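Local structure of staphylococcus aureus CymR (Staphylococcus aureus, 3T8R) at the interface of chains A and B. The protein acts as a thiol-based, oxidation-sensing transcriptional regulator of stress resistance and oxidative response, and probably binds DNA as a dimer through Rrf2-type helix-turn-helix domains. Residues are numbered along the deposited sequence; one frame, centred on the assembly and turned at random. Chains: chain A/B, Staphylococcus aureus CymR.

Contact 1: the interface of chains A and B. Residues chain A 99-100, 103, 106-107; chain B 11, 14-15, 18.
B:Arg11 and A:Glu99 form a side-on salt bridge in this dimer of the Rrf2 helix-turn-helix family, where helix 8-21 of one subunit receives loop residues 99-100 and the opening turns of helix 101-119 of the other. Here the packing is tight. B:Arg11 NE is 2.7 Å from carboxylate oxygen OE1 of A:Glu99, and its NH2 is 2.8 Å from OE2. The bend at chi3 (72°) of B:Arg11 turns the guanidinium toward the acid, yet the two planes stand 59° apart, so both nitrogens come from above the carboxylate. On the opposite face of the carboxylate plane, indole NE1 of A:Trp107 bonds OE1 at 3.0 Å; a partner on each face should hinder rotation of the acid. The arginine stem sits off the benzo rim, out of its plane, CG of B:Arg11 3.6 Å from CZ2 of A:Trp107. Next to this, the extended A:Gln103 uses both ends of its amide: OE1 takes the hydroxyl OG1 of B:Thr15 at 2.8 Å, and NE2 gives to backbone O of B:Arg11 at 2.9 Å. The apolar flank is looser. A:Leu106 CD2 merely touches B:Leu14 CD1, with little of A:Leu106 buried, and CG of A:Pro100 stays 4.0 Å from CD1 of B:Ile18.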
# COMPACT_ATOMS: atom_id res chain seq x y z
N GLU A 99 0.26 4.44 -18.36
CA GLU A 99 0.94 5.22 -17.33
C GLU A 99 2.34 5.62 -17.75
O GLU A 99 3.13 4.79 -18.20
CB GLU A 99 1.01 4.46 -16.01
CG GLU A 99 -0.24 4.58 -15.18
CD GLU A 99 -0.07 4.01 -13.79
OE1 GLU A 99 -0.82 4.42 -12.89
OE2 GLU A 99 0.82 3.14 -13.61
N PRO A 100 2.66 6.91 -17.60
CA PRO A 100 4.01 7.37 -17.92
C PRO A 100 5.05 6.69 -17.04
O PRO A 100 4.75 6.31 -15.91
CB PRO A 100 3.95 8.88 -17.65
CG PRO A 100 2.75 9.09 -16.79
CD PRO A 100 1.78 8.01 -17.16
N GLN A 103 5.48 7.76 -13.42
CA GLN A 103 4.43 7.31 -12.51
C GLN A 103 4.61 5.85 -12.14
O GLN A 103 4.41 5.46 -10.99
CB GLN A 103 3.05 7.55 -13.12
CG GLN A 103 1.89 7.19 -12.22
CD GLN A 103 0.59 7.79 -12.70
OE1 GLN A 103 0.59 8.74 -13.48
NE2 GLN A 103 -0.52 7.25 -12.22
N LEU A 106 7.20 5.84 -9.55
CA LEU A 106 6.64 6.31 -8.29
C LEU A 106 6.01 5.16 -7.50
O LEU A 106 6.26 5.01 -6.30
CB LEU A 106 5.60 7.40 -8.53
CG LEU A 106 4.92 7.93 -7.27
CD1 LEU A 106 5.94 8.54 -6.33
CD2 LEU A 106 3.85 8.95 -7.66
N TRP A 107 5.21 4.34 -8.17
CA TRP A 107 4.58 3.20 -7.50
C TRP A 107 5.64 2.22 -7.00
O TRP A 107 5.48 1.61 -5.94
CB TRP A 107 3.62 2.44 -8.42
CG TRP A 107 2.59 3.24 -9.12
CD1 TRP A 107 2.21 3.11 -10.42
CD2 TRP A 107 1.79 4.29 -8.57
NE1 TRP A 107 1.23 4.02 -10.72
CE2 TRP A 107 0.95 4.75 -9.60
CE3 TRP A 107 1.71 4.89 -7.31
CZ2 TRP A 107 0.04 5.79 -9.41
CZ3 TRP A 107 0.80 5.92 -7.12
CH2 TRP A 107 -0.02 6.36 -8.17
N ARG B 11 -4.78 7.42 -9.75
CA ARG B 11 -3.78 7.12 -10.77
C ARG B 11 -4.01 7.92 -12.04
O ARG B 11 -3.08 8.53 -12.57
CB ARG B 11 -3.78 5.62 -11.09
CG ARG B 11 -3.34 4.78 -9.91
CD ARG B 11 -3.35 3.29 -10.24
NE ARG B 11 -2.27 2.92 -11.14
CZ ARG B 11 -2.00 1.66 -11.47
NH1 ARG B 11 -2.75 0.69 -10.98
NH2 ARG B 11 -0.99 1.38 -12.29
N LEU B 14 -3.35 11.63 -11.63
CA LEU B 14 -1.93 11.89 -11.61
C LEU B 14 -1.39 11.92 -13.03
O LEU B 14 -0.61 12.81 -13.38
CB LEU B 14 -1.20 10.81 -10.81
CG LEU B 14 -0.24 11.23 -9.70
CD1 LEU B 14 0.75 10.09 -9.43
CD2 LEU B 14 0.48 12.55 -9.98
N THR B 15 -1.81 10.96 -13.85
CA THR B 15 -1.43 10.94 -15.26
C THR B 15 -1.84 12.21 -16.01
O THR B 15 -1.06 12.76 -16.77
CB THR B 15 -1.96 9.68 -15.99
OG1 THR B 15 -1.46 8.50 -15.34
CG2 THR B 15 -1.48 9.68 -17.44
N ILE B 18 0.52 15.04 -14.90
CA ILE B 18 1.85 14.93 -15.47
C ILE B 18 1.85 15.44 -16.91
O ILE B 18 2.75 16.16 -17.33
CB ILE B 18 2.39 13.48 -15.38
CG1 ILE B 18 2.60 13.09 -13.92
CG2 ILE B 18 3.68 13.35 -16.15
CD1 ILE B 18 2.75 11.59 -13.69

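Contact 2: the interface of chains A and B. Residues chain A 114, 117-118, 121; chain B 106, 109-110, 113.
The guanidinium of B:Arg109 reaches A:Thr121 tip to tip, while methyl CD1 of B:Leu106, from its own helix, lies 3.6 Å above one face of that flat group, offset toward the rim. Both belong to the long dimerisation helix typical of Rrf2 regulators, the two copies of 101-119 running antiparallel and meeting through aliphatic groups. The hydroxyl lies off the guanidinium plane: NH1 of B:Arg109 donates to OG1 of A:Thr121 at 2.9 Å, with the oxygen 33° out of that plane and a bent angle of 131° at the hydrogen. OG1 is itself tied down, donating a hydrogen bond to backbone O of A:Val117 at 2.7 Å; that bond orients the hydroxyl so that it can accept from the arginine. B:Met110 extends along three residues of chain A: CG lies 3.7 Å from CG1 of A:Val117, SD lies 3.8 Å from CD2 of A:Leu118, and the bend at chi3 (42°) turns the terminal CE to CG1 of A:Val114, 3.6 Å away. A:Val117 is forked between neighbours. Its CG1, anti to the backbone N, slides past CD1 of B:Leu106, and CG2 rests on CB of B:Ala113 at 3.9 Å.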
# COMPACT_ATOMS: atom_id res chain seq x y z
N VAL A 114 7.27 0.35 1.56
CA VAL A 114 6.51 -0.60 2.37
C VAL A 114 7.36 -1.83 2.66
O VAL A 114 7.43 -2.31 3.80
CB VAL A 114 5.20 -1.01 1.66
CG1 VAL A 114 4.54 -2.18 2.39
CG2 VAL A 114 4.25 0.19 1.55
N VAL A 117 9.81 -1.22 5.48
CA VAL A 117 9.21 -1.27 6.81
C VAL A 117 9.02 -2.73 7.24
O VAL A 117 9.37 -3.11 8.34
CB VAL A 117 7.86 -0.50 6.87
CG1 VAL A 117 7.16 -0.75 8.19
CG2 VAL A 117 8.10 0.98 6.67
N LEU A 118 8.47 -3.53 6.34
CA LEU A 118 8.16 -4.92 6.65
C LEU A 118 9.40 -5.76 6.89
O LEU A 118 9.42 -6.59 7.79
CB LEU A 118 7.32 -5.52 5.52
CG LEU A 118 5.84 -5.19 5.60
CD1 LEU A 118 5.11 -5.75 4.39
CD2 LEU A 118 5.28 -5.78 6.88
N THR A 121 11.30 -5.06 10.27
CA THR A 121 10.51 -5.25 11.49
C THR A 121 10.58 -6.73 11.86
O THR A 121 10.06 -7.56 11.12
CB THR A 121 9.05 -4.84 11.29
OG1 THR A 121 8.98 -3.45 10.99
CG2 THR A 121 8.24 -5.11 12.56
N LEU B 106 2.25 -1.32 13.05
CA LEU B 106 3.01 -1.69 11.86
C LEU B 106 2.34 -1.16 10.59
O LEU B 106 2.99 -0.57 9.73
CB LEU B 106 3.15 -3.21 11.77
CG LEU B 106 3.90 -3.71 10.53
CD1 LEU B 106 5.31 -3.15 10.49
CD2 LEU B 106 3.91 -5.24 10.53
N ARG B 109 2.84 2.44 10.28
CA ARG B 109 4.20 2.72 9.82
C ARG B 109 4.31 2.56 8.31
O ARG B 109 4.97 3.36 7.64
CB ARG B 109 5.22 1.81 10.52
CG ARG B 109 5.87 2.42 11.75
CD ARG B 109 7.05 1.56 12.24
NE ARG B 109 6.60 0.32 12.88
CZ ARG B 109 7.28 -0.82 12.89
NH1 ARG B 109 8.47 -0.91 12.31
NH2 ARG B 109 6.76 -1.88 13.49
N MET B 110 3.67 1.54 7.77
CA MET B 110 3.67 1.31 6.33
C MET B 110 2.96 2.46 5.61
O MET B 110 3.50 3.03 4.68
CB MET B 110 3.03 -0.03 6.00
CG MET B 110 3.86 -1.20 6.48
SD MET B 110 2.96 -2.76 6.50
CE MET B 110 2.07 -2.62 4.95
N ALA B 113 5.03 5.49 5.51
CA ALA B 113 6.13 5.42 4.55
C ALA B 113 5.65 5.76 3.14
O ALA B 113 6.35 6.42 2.38
CB ALA B 113 6.76 4.04 4.57

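Contact 3: the interface of chains A and B. Residues chain A 101-102, 105-106, 109; chain B 126, 129.
The phenol oxygen OH of B:Tyr129 is flanked across the contact by carbon: CB of A:Gln105 lies 3.6 Å from it and CG 3.7 Å. Apolar packing and a CH-pi contact hold this patch, with no polar pair joining the chains. The two side chains cross at about a right angle. The amide of A:Gln105 is almost parallel to the phenol ring, 6° between planes, but the bend at chi2 (57°) takes it past the hydroxyl end, and the groups do not stack. What covers the ring is A:Ala102, whose CA stands over one face in a CH-pi contact, 4.0 Å from the centroid. CG of B:Tyr129 is anti to the backbone N (chi1 179°), which lays the ring alongside the first turn of the partner helix. The methyl CB of A:Ala102 lies toward the root of the same side chain, 3.5 Å from CB of B:Tyr129. That same methyl also meets B:Leu126, 4.0 Å from its branch CD2. A:Pro101 adds a lighter touch, its CB lying 4.0 Å from ring carbon CE2 of B:Tyr129. In the fold, this is where the opening turns of helix 101-119 of chain A dock on the short helix 123-127 of chain B and the loop that follows it, near the end of the modelled chain.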
# COMPACT_ATOMS: atom_id res chain seq x y z
N PRO A 101 6.27 6.51 -17.57
CA PRO A 101 7.36 5.88 -16.84
C PRO A 101 7.63 6.50 -15.45
O PRO A 101 7.91 5.75 -14.52
CB PRO A 101 8.56 6.09 -17.77
CG PRO A 101 7.94 6.01 -19.12
CD PRO A 101 6.65 6.79 -18.97
N ALA A 102 7.55 7.82 -15.31
CA ALA A 102 7.75 8.41 -14.00
C ALA A 102 6.72 7.93 -12.98
O ALA A 102 7.04 7.74 -11.80
CB ALA A 102 7.73 9.95 -14.09
N GLN A 105 7.44 4.40 -11.90
CA GLN A 105 8.54 4.38 -10.95
C GLN A 105 8.10 4.87 -9.58
O GLN A 105 8.57 4.37 -8.55
CB GLN A 105 9.74 5.18 -11.47
CG GLN A 105 10.93 5.21 -10.53
CD GLN A 105 11.42 3.81 -10.16
OE1 GLN A 105 11.10 2.83 -10.84
NE2 GLN A 105 12.19 3.71 -9.08
N LEU A 106 7.20 5.84 -9.55
CA LEU A 106 6.64 6.31 -8.29
C LEU A 106 6.01 5.16 -7.50
O LEU A 106 6.26 5.01 -6.30
CB LEU A 106 5.60 7.40 -8.53
CG LEU A 106 4.92 7.93 -7.27
CD1 LEU A 106 5.94 8.54 -6.33
CD2 LEU A 106 3.85 8.95 -7.66
N ARG A 109 8.60 3.04 -6.04
CA ARG A 109 9.17 3.69 -4.86
C ARG A 109 8.30 3.47 -3.63
O ARG A 109 8.80 3.23 -2.54
CB ARG A 109 9.39 5.19 -5.11
CG ARG A 109 10.79 5.55 -5.58
CD ARG A 109 11.00 7.08 -5.56
NE ARG A 109 10.27 7.75 -6.63
CZ ARG A 109 9.79 8.99 -6.57
NH1 ARG A 109 9.97 9.73 -5.48
NH2 ARG A 109 9.13 9.49 -7.60
N LEU B 126 8.04 14.59 -11.31
CA LEU B 126 7.47 13.57 -12.18
C LEU B 126 7.57 13.94 -13.67
O LEU B 126 7.75 13.09 -14.54
CB LEU B 126 6.01 13.29 -11.81
CG LEU B 126 5.82 12.62 -10.45
CD1 LEU B 126 4.37 12.60 -10.01
CD2 LEU B 126 6.39 11.19 -10.49
N TYR B 129 11.43 13.43 -15.08
CA TYR B 129 12.06 12.12 -15.00
C TYR B 129 12.59 11.75 -16.38
O TYR B 129 11.89 11.92 -17.38
CB TYR B 129 11.01 11.12 -14.53
CG TYR B 129 11.43 9.66 -14.39
CD1 TYR B 129 12.11 9.23 -13.27
CD2 TYR B 129 11.03 8.72 -15.33
CE1 TYR B 129 12.44 7.88 -13.10
CE2 TYR B 129 11.35 7.38 -15.18
CZ TYR B 129 12.06 6.97 -14.08
OH TYR B 129 12.36 5.62 -13.94

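Helix 101-119 of chain A runs through all three contacts. Contacts 1 and 3 lie about 7 Å apart between the centres of their C-alpha atoms and share A:Leu106, so the start of that helix is held from two sides by chain B, by helix 8-21 and by the C-terminal segment. The centre of the C-alpha atoms of contact 2 lies about 23 Å from that of contact 1 and about 21 Å from that of contact 3. With the two-fold twins, each helix 101-119 is held at its start and along its second half, an arrangement that may fix how the two DNA-binding domains are spaced.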